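Local atomic coordinates of calcium-regulated actin-bundling protein (Dictyostelium discoideum, PDB entry 4X3N), a protein that binds and bundles actin filaments in a calcium-regulated way and may contribute to the structure and reorganization of filopodia and pseudopodia during cell movement. Residues Q45-H48 against F49-Y53; K136-R140 against E141-V145; L154-L157 against L158-K162; A168-C171 against T172-N176. All blocks are in the same frame, centred on the assembly; numbering follows the deposited sequence.

Overall arrangement
All four contacts are local, each joining successive turns of one helix, and their chemistry changes with place in the fold. Interaction 3, on helix 153-160, is the most buried; interactions 1, 2 and 4 are partly buried. Interactions 2 and 3 belong to the helices flanking one calcium ion, with centres about 11 Å apart, and share that ion and a water. Helix 42-57 of interaction 1 packs against both helix 153-160 and helix 167-174, touching interactions 3 and 4. Backbone bonds dominate interaction 1, with one methyl-amide contact, its apolar side chains packing outward on other helices, whereas interaction 2 adds a glutamine-glutamate bond, interaction 3 a water-linked tyrosine group, and interaction 4 a salt bridge.

Interaction 1. Residues Q45-H48 against F49-Y53; sequences QAVH and FLNAY
Four consecutive i to i+4 backbone hydrogen bonds tie Gln45, Ala46, Val47 and His48 to Phe49, Leu50, Asn51 and Ala52, making a regular alpha-helical turn in the middle of helix 42-57. The bond from Leu50 N to Ala46 O, 2.8 Å long, is nearly straight at 168° at the hydrogen. The one from Ala52 N to His48 O is longer, at 3.1 Å, and more bent, at 148°.

Among the side chains, Val47 and Asn51 run side by side and point the same way. The methyl that does the touching is Val47 CG1, set beside the carbonyl carbon (chi1 162°), and it lies 3.6 Å from Asn51 ND2. This is an apolar group against the flank of an amide, while the oxygen of that amide, Asn51 OD1, accepts from the backbone N of Ala275. Leu50 folds back over the preceding turn, its CG 3.3 Å from Ala46 O. The CB of Phe49 sits 3.5 Å from the same carbonyl oxygen, but its ring leads away from the turn to pack on Leu157 and Leu158 of helix 153-160.

On another side, Ala46, Val47 and Leu50 meet Trp278 of helix 273-290, and Ala52 meets Phe170 of helix 167-174. Gln45 sends its amide outward, with OE1 accepting from Leu154 N and NE2 donating to Leu40 O and Asn92 O. The chemistry implies a division of labour: the amides of Phe49 to Ala52 are satisfied within the helix, while side chains, and Ala52 O toward Arg173 NH1, join it to three neighbouring helices.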
loop_
_atom_site.group_PDB
_atom_site.type_symbol
_atom_site.label_atom_id
_atom_site.label_comp_id
_atom_site.label_asym_id
_atom_site.label_seq_id
_atom_site.Cartn_x
_atom_site.Cartn_y
_atom_site.Cartn_z
ATOM N N GLN A 45 -21.940 2.471 1.908
ATOM C CA GLN A 45 -21.711 3.665 1.082
ATOM C C GLN A 45 -22.887 3.819 0.119
ATOM O O GLN A 45 -23.401 4.957 -0.133
ATOM C CB GLN A 45 -20.433 3.497 0.276
ATOM C CG GLN A 45 -19.118 3.536 1.022
ATOM C CD GLN A 45 -17.929 3.210 0.159
ATOM O OE1 GLN A 45 -17.831 3.642 -1.032
ATOM N NE2 GLN A 45 -16.972 2.482 0.742
ATOM N N ALA A 46 -23.243 2.704 -0.496
ATOM C CA ALA A 46 -24.365 2.615 -1.424
ATOM C C ALA A 46 -25.679 3.068 -0.791
ATOM O O ALA A 46 -26.436 3.878 -1.347
ATOM C CB ALA A 46 -24.515 1.202 -1.928
ATOM N N VAL A 47 -25.957 2.573 0.404
ATOM C CA VAL A 47 -27.106 3.014 1.067
ATOM C C VAL A 47 -27.081 4.468 1.484
ATOM O O VAL A 47 -28.137 5.126 1.399
ATOM C CB VAL A 47 -27.379 2.144 2.296
ATOM C CG1 VAL A 47 -28.326 2.863 3.230
ATOM C CG2 VAL A 47 -27.899 0.773 1.867
ATOM N N HIS A 48 -25.938 5.019 1.876
ATOM C CA HIS A 48 -25.863 6.434 2.119
ATOM C C HIS A 48 -26.242 7.181 0.851
ATOM O O HIS A 48 -27.014 8.164 0.878
ATOM C CB HIS A 48 -24.472 6.912 2.539
ATOM C CG HIS A 48 -24.246 6.840 3.993
ATOM N ND1 HIS A 48 -24.024 5.642 4.631
ATOM C CD2 HIS A 48 -24.255 7.788 4.954
ATOM C CE1 HIS A 48 -23.854 5.852 5.921
ATOM N NE2 HIS A 48 -24.020 7.142 6.150
ATOM N N PHE A 49 -25.640 6.770 -0.238
ATOM C CA PHE A 49 -25.942 7.440 -1.537
ATOM C C PHE A 49 -27.434 7.377 -1.901
ATOM O O PHE A 49 -28.054 8.406 -2.223
ATOM C CB PHE A 49 -25.095 6.834 -2.633
ATOM C CG PHE A 49 -25.426 7.382 -4.032
ATOM C CD1 PHE A 49 -25.033 8.632 -4.377
ATOM C CD2 PHE A 49 -26.164 6.658 -4.920
ATOM C CE1 PHE A 49 -25.350 9.177 -5.617
ATOM C CE2 PHE A 49 -26.484 7.203 -6.174
ATOM C CZ PHE A 49 -26.064 8.460 -6.490
ATOM N N LEU A 50 -28.002 6.158 -1.842
ATOM C CA LEU A 50 -29.367 5.932 -2.200
ATOM C C LEU A 50 -30.330 6.688 -1.287
ATOM O O LEU A 50 -31.232 7.358 -1.794
ATOM C CB LEU A 50 -29.695 4.456 -2.222
ATOM C CG LEU A 50 -29.038 3.620 -3.279
ATOM C CD1 LEU A 50 -29.288 2.164 -2.972
ATOM C CD2 LEU A 50 -29.527 3.921 -4.699
ATOM N N ASN A 51 -30.152 6.623 0.030
ATOM C CA ASN A 51 -30.956 7.454 0.914
ATOM C C ASN A 51 -30.947 8.927 0.552
ATOM O O ASN A 51 -31.958 9.568 0.684
ATOM C CB ASN A 51 -30.476 7.380 2.355
ATOM C CG ASN A 51 -30.921 6.097 3.039
ATOM O OD1 ASN A 51 -31.874 5.460 2.617
ATOM N ND2 ASN A 51 -30.240 5.739 4.105
ATOM N N ALA A 52 -29.792 9.464 0.183
ATOM C CA ALA A 52 -29.666 10.878 -0.054
ATOM C C ALA A 52 -30.360 11.267 -1.386
ATOM O O ALA A 52 -30.966 12.327 -1.515
ATOM C CB ALA A 52 -28.213 11.292 -0.107
ATOM N N TYR A 53 -30.265 10.398 -2.362
ATOM C CA TYR A 53 -30.695 10.764 -3.687
ATOM C C TYR A 53 -31.885 9.922 -4.155
ATOM O O TYR A 53 -32.134 9.796 -5.362
ATOM C CB TYR A 53 -29.519 10.626 -4.640
ATOM C CG TYR A 53 -28.543 11.741 -4.559
ATOM C CD1 TYR A 53 -28.834 12.990 -5.080
ATOM C CD2 TYR A 53 -27.306 11.555 -3.926
ATOM C CE1 TYR A 53 -27.921 14.024 -4.956
ATOM C CE2 TYR A 53 -26.370 12.553 -3.832
ATOM C CZ TYR A 53 -26.668 13.805 -4.340
ATOM O OH TYR A 53 -25.770 14.830 -4.157
#

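Interaction 2. Residues K136-R140 against E141-V145; sequences KQELR and EKVDV. With CA (calcium ion), chain D.
At Val143 the helix widens: Glu138 O accepts from both Lys142 N, at 2.8 Å, and Val143 N, at 3.1 Å, and the next amide, Asp144 N, reaches back five residues to Leu139 O at 2.7 Å. The two five-residue bonds lie in the planes of their carbonyls and mark a pi-type turn. Val143 N makes a second, weak bond to Leu139 O.

Just before the widening, Gln137 and Glu141 lie alongside each other and point the same way. Gln137 CG, trans to the backbone N (chi1 -173°), starts an extended chain that carries the amide along the flank of Glu141. Gln137 NE2 donates to Glu141 OE1 over 3.3 Å, meeting it from above the carboxylate, whose plane is turned 58° from that of the amide. Putting an alanine at Gln137 would probably leave Glu141 OE1 without this donor and its carboxylate freer to turn.

The widened turn ends helix 132-143 where an EF-hand-like helix-loop-helix calcium site begins. Asp144, the centre of an inverse gamma turn, binds the calcium ion through OD1 at 2.3 Å; Asn146, Asp148, the backbone O of Arg150, Glu155 and a water complete the site. The other carboxylate oxygen of Asp144, OD2, accepts from Gly149 N and is hydrogen-bonded to Tyr101 OH of a second subunit.

On the inner side Leu139 CD2 rests 4.1 Å from Val143 CG2, and both residues pack on Val151 of the short strand 150-152. Glu138 passes slantwise over Lys142 with aliphatic carbons in touch, while its OE1 is hydrogen-bonded to Tyr159 OH.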
loop_
_atom_site.group_PDB
_atom_site.type_symbol
_atom_site.label_atom_id
_atom_site.label_comp_id
_atom_site.label_asym_id
_atom_site.label_seq_id
_atom_site.Cartn_x
_atom_site.Cartn_y
_atom_site.Cartn_z
ATOM N N LYS A 136 -7.208 7.299 -15.781
ATOM C CA LYS A 136 -6.508 7.733 -14.551
ATOM C C LYS A 136 -6.574 9.212 -14.370
ATOM O O LYS A 136 -6.716 9.714 -13.285
ATOM C CB LYS A 136 -5.046 7.260 -14.525
ATOM C CG LYS A 136 -4.950 5.802 -14.174
ATOM C CD LYS A 136 -3.604 5.508 -13.612
ATOM C CE LYS A 136 -3.573 4.093 -13.101
ATOM N NZ LYS A 136 -2.217 3.843 -12.613
ATOM N N GLN A 137 -6.549 9.916 -15.474
ATOM C CA GLN A 137 -6.754 11.359 -15.484
ATOM C C GLN A 137 -8.162 11.758 -15.004
ATOM O O GLN A 137 -8.323 12.752 -14.271
ATOM C CB GLN A 137 -6.554 11.854 -16.906
ATOM C CG GLN A 137 -6.571 13.374 -17.093
ATOM C CD GLN A 137 -6.498 13.747 -18.598
ATOM O OE1 GLN A 137 -6.009 12.978 -19.451
ATOM N NE2 GLN A 137 -6.993 14.928 -18.919
ATOM N N GLU A 138 -9.173 10.969 -15.346
ATOM C CA GLU A 138 -10.507 11.278 -14.795
ATOM C C GLU A 138 -10.559 10.955 -13.286
ATOM O O GLU A 138 -11.193 11.630 -12.550
ATOM C CB GLU A 138 -11.578 10.489 -15.499
ATOM C CG GLU A 138 -12.999 10.858 -15.092
ATOM C CD GLU A 138 -13.999 10.364 -16.121
ATOM O OE1 GLU A 138 -14.398 11.196 -16.959
ATOM O OE2 GLU A 138 -14.333 9.157 -16.118
ATOM N N LEU A 139 -9.913 9.891 -12.865
ATOM C CA LEU A 139 -9.935 9.540 -11.422
ATOM C C LEU A 139 -9.372 10.686 -10.612
ATOM O O LEU A 139 -9.927 11.110 -9.627
ATOM C CB LEU A 139 -9.097 8.259 -11.155
ATOM C CG LEU A 139 -9.574 6.977 -11.840
ATOM C CD1 LEU A 139 -8.804 5.786 -11.314
ATOM C CD2 LEU A 139 -11.057 6.735 -11.666
ATOM N N ARG A 140 -8.222 11.158 -11.067
ATOM C CA ARG A 140 -7.437 12.208 -10.482
ATOM C C ARG A 140 -8.088 13.586 -10.548
ATOM O O ARG A 140 -8.040 14.324 -9.584
ATOM C CB ARG A 140 -6.124 12.247 -11.288
ATOM C CG ARG A 140 -5.023 13.053 -10.749
ATOM C CD ARG A 140 -3.823 12.810 -11.642
ATOM N NE ARG A 140 -3.217 11.511 -11.338
ATOM C CZ ARG A 140 -2.881 10.608 -12.248
ATOM N NH1 ARG A 140 -3.066 10.852 -13.558
ATOM N NH2 ARG A 140 -2.302 9.479 -11.831
ATOM N N GLU A 141 -8.712 13.913 -11.681
ATOM C CA GLU A 141 -9.368 15.203 -11.851
ATOM C C GLU A 141 -10.767 15.265 -11.260
ATOM O O GLU A 141 -11.172 16.285 -10.763
ATOM C CB GLU A 141 -9.481 15.525 -13.347
ATOM C CG GLU A 141 -8.160 16.047 -13.886
ATOM C CD GLU A 141 -8.191 16.382 -15.369
ATOM O OE1 GLU A 141 -7.114 16.391 -15.988
ATOM O OE2 GLU A 141 -9.290 16.595 -15.894
ATOM N N LYS A 142 -11.511 14.173 -11.312
ATOM C CA LYS A 142 -12.904 14.208 -11.011
ATOM C C LYS A 142 -13.358 13.238 -9.954
ATOM O O LYS A 142 -14.145 13.613 -9.162
ATOM C CB LYS A 142 -13.671 13.821 -12.226
ATOM C CG LYS A 142 -13.350 14.694 -13.425
ATOM C CD LYS A 142 -13.962 16.064 -13.194
ATOM C CE LYS A 142 -13.881 16.959 -14.422
ATOM N NZ LYS A 142 -14.306 16.197 -15.636
ATOM N N VAL A 143 -12.930 11.986 -9.986
ATOM C CA VAL A 143 -13.557 10.968 -9.149
ATOM C C VAL A 143 -13.026 10.997 -7.738
ATOM O O VAL A 143 -13.814 10.858 -6.785
ATOM C CB VAL A 143 -13.439 9.561 -9.724
ATOM C CG1 VAL A 143 -14.142 8.509 -8.837
ATOM C CG2 VAL A 143 -13.996 9.514 -11.138
ATOM N N ASP A 144 -11.700 11.132 -7.609
ATOM C CA ASP A 144 -11.047 11.118 -6.276
ATOM C C ASP A 144 -11.124 12.447 -5.535
ATOM O O ASP A 144 -10.084 13.169 -5.364
ATOM C CB ASP A 144 -9.598 10.647 -6.399
ATOM C CG ASP A 144 -8.889 10.539 -5.047
ATOM O OD1 ASP A 144 -9.562 10.380 -4.017
ATOM O OD2 ASP A 144 -7.650 10.601 -5.056
ATOM N N VAL A 145 -12.309 12.698 -4.977
ATOM C CA VAL A 145 -12.614 13.985 -4.416
ATOM C C VAL A 145 -11.985 14.275 -3.064
ATOM O O VAL A 145 -11.819 15.414 -2.732
ATOM C CB VAL A 145 -14.115 14.277 -4.412
ATOM C CG1 VAL A 145 -14.713 14.044 -5.831
ATOM C CG2 VAL A 145 -14.812 13.459 -3.377
HETATM CA CA CA D . -10.843 8.920 -2.733
HETATM O O HOH W 1 -11.548 7.773 -0.763
#

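Interaction 3. Residues L154-L157 against L158-K162; sequences LEYL and LYQYK. With CA (calcium ion), chain D.
With CG anti to the backbone N in both Tyr156 (chi1 154°) and Gln160 (chi1 177°), the two side chains run together along helix 153-160, and a bend at chi2 of Gln160 brings its amide beside the phenol. This is the helix that leaves the EF-hand-like calcium loop, and Glu155, on another face of it, grips the calcium ion with both carboxylate oxygens, OE2 at 2.5 Å and OE1 at 2.7 Å. Asp144, Asn146, Asp148, the backbone O of Arg150 and a water supply the other ligands, and Ser152 OG is hydrogen-bonded to Glu155 OE1.

Gln160 CB lies over one face of the Tyr156 ring, near its rim. The polar ends meet through water: one molecule accepts from Tyr156 OH and donates to Gln160 OE1, and a second donates to Tyr156 OH and is hydrogen-bonded to Tyr161 OH. Gln160 NE2 donates to Ile124 O and Gln126 O, while Tyr161 OH is also hydrogen-bonded to Ser125 OG.

Tyr161 turns its ring edge to the preceding turn, with Leu157 CD2 3.8 Å from Tyr161 CE2, and takes Gln160 CG over the centre of one face. An alanine in place of Tyr161 would probably strip the second water of a partner and open a gap beside Leu157. By contrast Leu154 and Leu158 meet through carbon atoms near Phe34, Leu154 CG standing 3.7 Å from Leu158 CD2.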
loop_
_atom_site.group_PDB
_atom_site.type_symbol
_atom_site.label_atom_id
_atom_site.label_comp_id
_atom_site.label_asym_id
_atom_site.label_seq_id
_atom_site.Cartn_x
_atom_site.Cartn_y
_atom_site.Cartn_z
ATOM N N LEU A 154 -18.767 5.147 -3.140
ATOM C CA LEU A 154 -19.375 6.471 -3.032
ATOM C C LEU A 154 -18.873 7.406 -4.130
ATOM O O LEU A 154 -19.659 8.082 -4.744
ATOM C CB LEU A 154 -19.140 7.169 -1.708
ATOM C CG LEU A 154 -19.786 8.553 -1.493
ATOM C CD1 LEU A 154 -21.320 8.527 -1.452
ATOM C CD2 LEU A 154 -19.284 9.144 -0.199
ATOM N N GLU A 155 -17.578 7.459 -4.310
ATOM C CA GLU A 155 -16.980 8.375 -5.290
ATOM C C GLU A 155 -17.368 7.970 -6.712
ATOM O O GLU A 155 -17.716 8.820 -7.505
ATOM C CB GLU A 155 -15.466 8.441 -5.081
ATOM C CG GLU A 155 -15.097 9.276 -3.881
ATOM C CD GLU A 155 -13.654 9.106 -3.513
ATOM O OE1 GLU A 155 -13.276 7.971 -3.209
ATOM O OE2 GLU A 155 -12.913 10.107 -3.552
ATOM N N TYR A 156 -17.335 6.675 -7.004
ATOM C CA TYR A 156 -17.855 6.170 -8.284
ATOM C C TYR A 156 -19.314 6.606 -8.513
ATOM O O TYR A 156 -19.689 7.073 -9.604
ATOM C CB TYR A 156 -17.729 4.631 -8.380
ATOM C CG TYR A 156 -18.757 4.025 -9.310
ATOM C CD1 TYR A 156 -18.577 4.065 -10.694
ATOM C CD2 TYR A 156 -19.875 3.362 -8.820
ATOM C CE1 TYR A 156 -19.523 3.484 -11.563
ATOM C CE2 TYR A 156 -20.829 2.822 -9.653
ATOM C CZ TYR A 156 -20.666 2.900 -11.046
ATOM O OH TYR A 156 -21.619 2.332 -11.910
ATOM N N LEU A 157 -20.144 6.459 -7.492
ATOM C CA LEU A 157 -21.549 6.828 -7.605
ATOM C C LEU A 157 -21.833 8.277 -7.863
ATOM O O LEU A 157 -22.635 8.627 -8.728
ATOM C CB LEU A 157 -22.326 6.398 -6.384
ATOM C CG LEU A 157 -22.420 4.882 -6.291
ATOM C CD1 LEU A 157 -22.954 4.463 -4.913
ATOM C CD2 LEU A 157 -23.381 4.257 -7.330
ATOM N N LEU A 158 -21.141 9.138 -7.146
ATOM C CA LEU A 158 -21.335 10.539 -7.292
ATOM C C LEU A 158 -20.970 11.032 -8.677
ATOM O O LEU A 158 -21.642 11.943 -9.218
ATOM C CB LEU A 158 -20.477 11.258 -6.285
ATOM C CG LEU A 158 -21.062 11.703 -4.930
ATOM C CD1 LEU A 158 -22.503 11.466 -4.619
ATOM C CD2 LEU A 158 -20.131 11.395 -3.810
ATOM N N TYR A 159 -19.889 10.482 -9.221
ATOM C CA TYR A 159 -19.431 10.882 -10.527
ATOM C C TYR A 159 -20.309 10.251 -11.606
ATOM O O TYR A 159 -20.671 10.929 -12.542
ATOM C CB TYR A 159 -17.939 10.622 -10.757
ATOM C CG TYR A 159 -17.453 11.252 -12.059
ATOM C CD1 TYR A 159 -17.355 12.640 -12.186
ATOM C CD2 TYR A 159 -17.161 10.464 -13.167
ATOM C CE1 TYR A 159 -16.959 13.218 -13.377
ATOM C CE2 TYR A 159 -16.790 11.027 -14.362
ATOM C CZ TYR A 159 -16.690 12.393 -14.454
ATOM O OH TYR A 159 -16.282 12.931 -15.626
ATOM N N GLN A 160 -20.731 9.007 -11.431
ATOM C CA GLN A 160 -21.640 8.388 -12.411
ATOM C C GLN A 160 -22.945 9.182 -12.552
ATOM O O GLN A 160 -23.425 9.409 -13.653
ATOM C CB GLN A 160 -21.905 6.955 -12.039
ATOM C CG GLN A 160 -22.868 6.220 -12.928
ATOM C CD GLN A 160 -22.339 5.991 -14.336
ATOM O OE1 GLN A 160 -21.306 5.404 -14.508
ATOM N NE2 GLN A 160 -23.068 6.456 -15.338
ATOM N N TYR A 161 -23.471 9.667 -11.434
ATOM C CA TYR A 161 -24.794 10.308 -11.397
ATOM C C TYR A 161 -24.604 11.768 -11.234
ATOM O O TYR A 161 -25.425 12.454 -10.637
ATOM C CB TYR A 161 -25.598 9.663 -10.265
ATOM C CG TYR A 161 -25.811 8.241 -10.534
ATOM C CD1 TYR A 161 -26.648 7.818 -11.570
ATOM C CD2 TYR A 161 -25.167 7.262 -9.790
ATOM C CE1 TYR A 161 -26.849 6.473 -11.834
ATOM C CE2 TYR A 161 -25.376 5.912 -10.062
ATOM C CZ TYR A 161 -26.194 5.521 -11.075
ATOM O OH TYR A 161 -26.312 4.172 -11.326
ATOM N N LYS A 162 -23.523 12.300 -11.821
ATOM C CA LYS A 162 -23.200 13.679 -11.635
ATOM C C LYS A 162 -24.192 14.701 -12.252
ATOM O O LYS A 162 -24.157 15.882 -11.846
ATOM C CB LYS A 162 -21.785 14.017 -12.131
ATOM C CG LYS A 162 -21.616 13.986 -13.665
ATOM C CD LYS A 162 -20.171 14.115 -14.067
ATOM C CE LYS A 162 -19.974 13.740 -15.530
ATOM N NZ LYS A 162 -20.589 14.809 -16.343
HETATM CA CA CA D . -10.843 8.920 -2.733
HETATM O O HOH W 2 -21.423 2.875 -14.474
HETATM O O HOH W 3 -24.093 2.274 -10.628
HETATM O O HOH W 1 -11.548 7.773 -0.763
#

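Interaction 4. Residues A168-C171 against T172-N176; sequences ADFC and TRSMN
Backbone bonds from Thr172, Arg173, Ser174 and Met175 back to Ala168, Asp169, Phe170 and Cys171 carry the last turns of helix 167-174, and the final amide, Met175 N, meets Cys171 O at 2.8 Å. Across these turns the charged side chains of the two segments form a salt bridge: Arg173 NE stands 2.6 Å from Asp169 OD2. The hydrogen bond within it is weak, bent to 125° at the hydrogen, and the carboxylate and guanidinium planes stand 70° apart. A water completes the link, donating to Asp169 OD1 and accepting from Arg173 NH2.

Asp169 places its carboxylate by turning CG to the far side of CA-CB from the backbone N (chi1 -177°), and the arginine chain stays extended from CG to NE. Each charge has a further partner on helix 42-57: Asp169 OD2 accepts from Tyr53 OH, and Arg173 NH1 reaches Glu56 OE1 and Ala52 O. This pair thus fastens helix 167-174, which follows the calcium-site helix 153-160 in the chain, to helix 42-57.

On the inner face Ser174 CB makes a CH-pi contact over the Phe170 ring, 4.0 Å from its centroid. The Phe170 side chain also packs on Phe33, Leu154 and Leu158. Past the last turn, Met175 CG lies beside the backbone N and the chain runs on extended to SD, which rests 4.0 Å from Cys171 CB, with Glu29 and Phe33 of helix 28-38 touching the methionine side chain.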
loop_
_atom_site.group_PDB
_atom_site.type_symbol
_atom_site.label_atom_id
_atom_site.label_comp_id
_atom_site.label_asym_id
_atom_site.label_seq_id
_atom_site.Cartn_x
_atom_site.Cartn_y
_atom_site.Cartn_z
ATOM N N ALA A 168 -20.573 18.022 -2.336
ATOM C CA ALA A 168 -21.100 18.962 -1.354
ATOM C C ALA A 168 -22.599 18.824 -1.123
ATOM O O ALA A 168 -23.085 18.792 0.022
ATOM C CB ALA A 168 -20.775 20.398 -1.770
ATOM N N ASP A 169 -23.338 18.675 -2.207
ATOM C CA ASP A 169 -24.750 18.350 -2.147
ATOM C C ASP A 169 -24.991 17.069 -1.347
ATOM O O ASP A 169 -25.856 17.013 -0.444
ATOM C CB ASP A 169 -25.331 18.261 -3.587
ATOM C CG ASP A 169 -26.856 17.978 -3.598
ATOM O OD1 ASP A 169 -27.622 18.947 -3.320
ATOM O OD2 ASP A 169 -27.297 16.802 -3.837
ATOM N N PHE A 170 -24.264 16.018 -1.692
ATOM C CA PHE A 170 -24.386 14.780 -0.975
ATOM C C PHE A 170 -24.210 14.990 0.552
ATOM O O PHE A 170 -24.989 14.476 1.336
ATOM C CB PHE A 170 -23.378 13.761 -1.495
ATOM C CG PHE A 170 -23.225 12.596 -0.575
ATOM C CD1 PHE A 170 -24.251 11.681 -0.450
ATOM C CD2 PHE A 170 -22.132 12.490 0.232
ATOM C CE1 PHE A 170 -24.162 10.667 0.443
ATOM C CE2 PHE A 170 -22.022 11.426 1.133
ATOM C CZ PHE A 170 -23.036 10.549 1.243
ATOM N N CYS A 171 -23.191 15.735 0.967
ATOM C CA CYS A 171 -22.933 15.929 2.396
ATOM C C CYS A 171 -24.102 16.697 3.064
ATOM O O CYS A 171 -24.596 16.360 4.176
ATOM C CB CYS A 171 -21.589 16.648 2.588
ATOM S SG CYS A 171 -20.136 15.680 2.110
ATOM N N THR A 172 -24.611 17.685 2.338
ATOM C CA THR A 172 -25.765 18.448 2.814
ATOM C C THR A 172 -26.924 17.566 2.996
ATOM O O THR A 172 -27.616 17.685 3.963
ATOM C CB THR A 172 -26.180 19.489 1.779
ATOM O OG1 THR A 172 -25.126 20.472 1.660
ATOM C CG2 THR A 172 -27.518 20.148 2.138
ATOM N N ARG A 173 -27.181 16.688 2.028
ATOM C CA ARG A 173 -28.253 15.742 2.107
ATOM C C ARG A 173 -28.065 14.669 3.177
ATOM O O ARG A 173 -29.050 14.236 3.789
ATOM C CB ARG A 173 -28.476 15.030 0.780
ATOM C CG ARG A 173 -29.079 15.902 -0.305
ATOM C CD ARG A 173 -29.102 15.139 -1.604
ATOM N NE ARG A 173 -29.548 15.895 -2.805
ATOM C CZ ARG A 173 -30.578 15.513 -3.586
ATOM N NH1 ARG A 173 -31.354 14.457 -3.331
ATOM N NH2 ARG A 173 -30.828 16.195 -4.653
ATOM N N SER A 174 -26.843 14.228 3.396
ATOM C CA SER A 174 -26.637 13.014 4.214
ATOM C C SER A 174 -26.193 13.268 5.643
ATOM O O SER A 174 -26.467 12.426 6.527
ATOM C CB SER A 174 -25.562 12.101 3.543
ATOM O OG SER A 174 -25.425 10.794 4.250
ATOM N N MET A 175 -25.503 14.377 5.880
ATOM C CA MET A 175 -25.046 14.739 7.239
ATOM C C MET A 175 -26.184 14.872 8.254
ATOM O O MET A 175 -27.290 15.281 7.922
ATOM C CB MET A 175 -24.220 15.992 7.220
ATOM C CG MET A 175 -22.861 15.758 6.618
ATOM S SD MET A 175 -21.877 17.248 6.498
ATOM C CE MET A 175 -21.401 17.308 8.232
ATOM N N ASN A 176 -25.926 14.426 9.481
ATOM C CA ASN A 176 -26.949 14.423 10.548
ATOM C C ASN A 176 -28.254 13.660 10.264
ATOM O O ASN A 176 -29.345 14.061 10.688
ATOM C CB ASN A 176 -27.292 15.862 10.926
ATOM C CG ASN A 176 -26.063 16.679 11.233
ATOM O OD1 ASN A 176 -25.903 17.780 10.726
ATOM N ND2 ASN A 176 -25.178 16.134 12.050
HETATM O O HOH W 4 -29.720 18.486 -5.341
#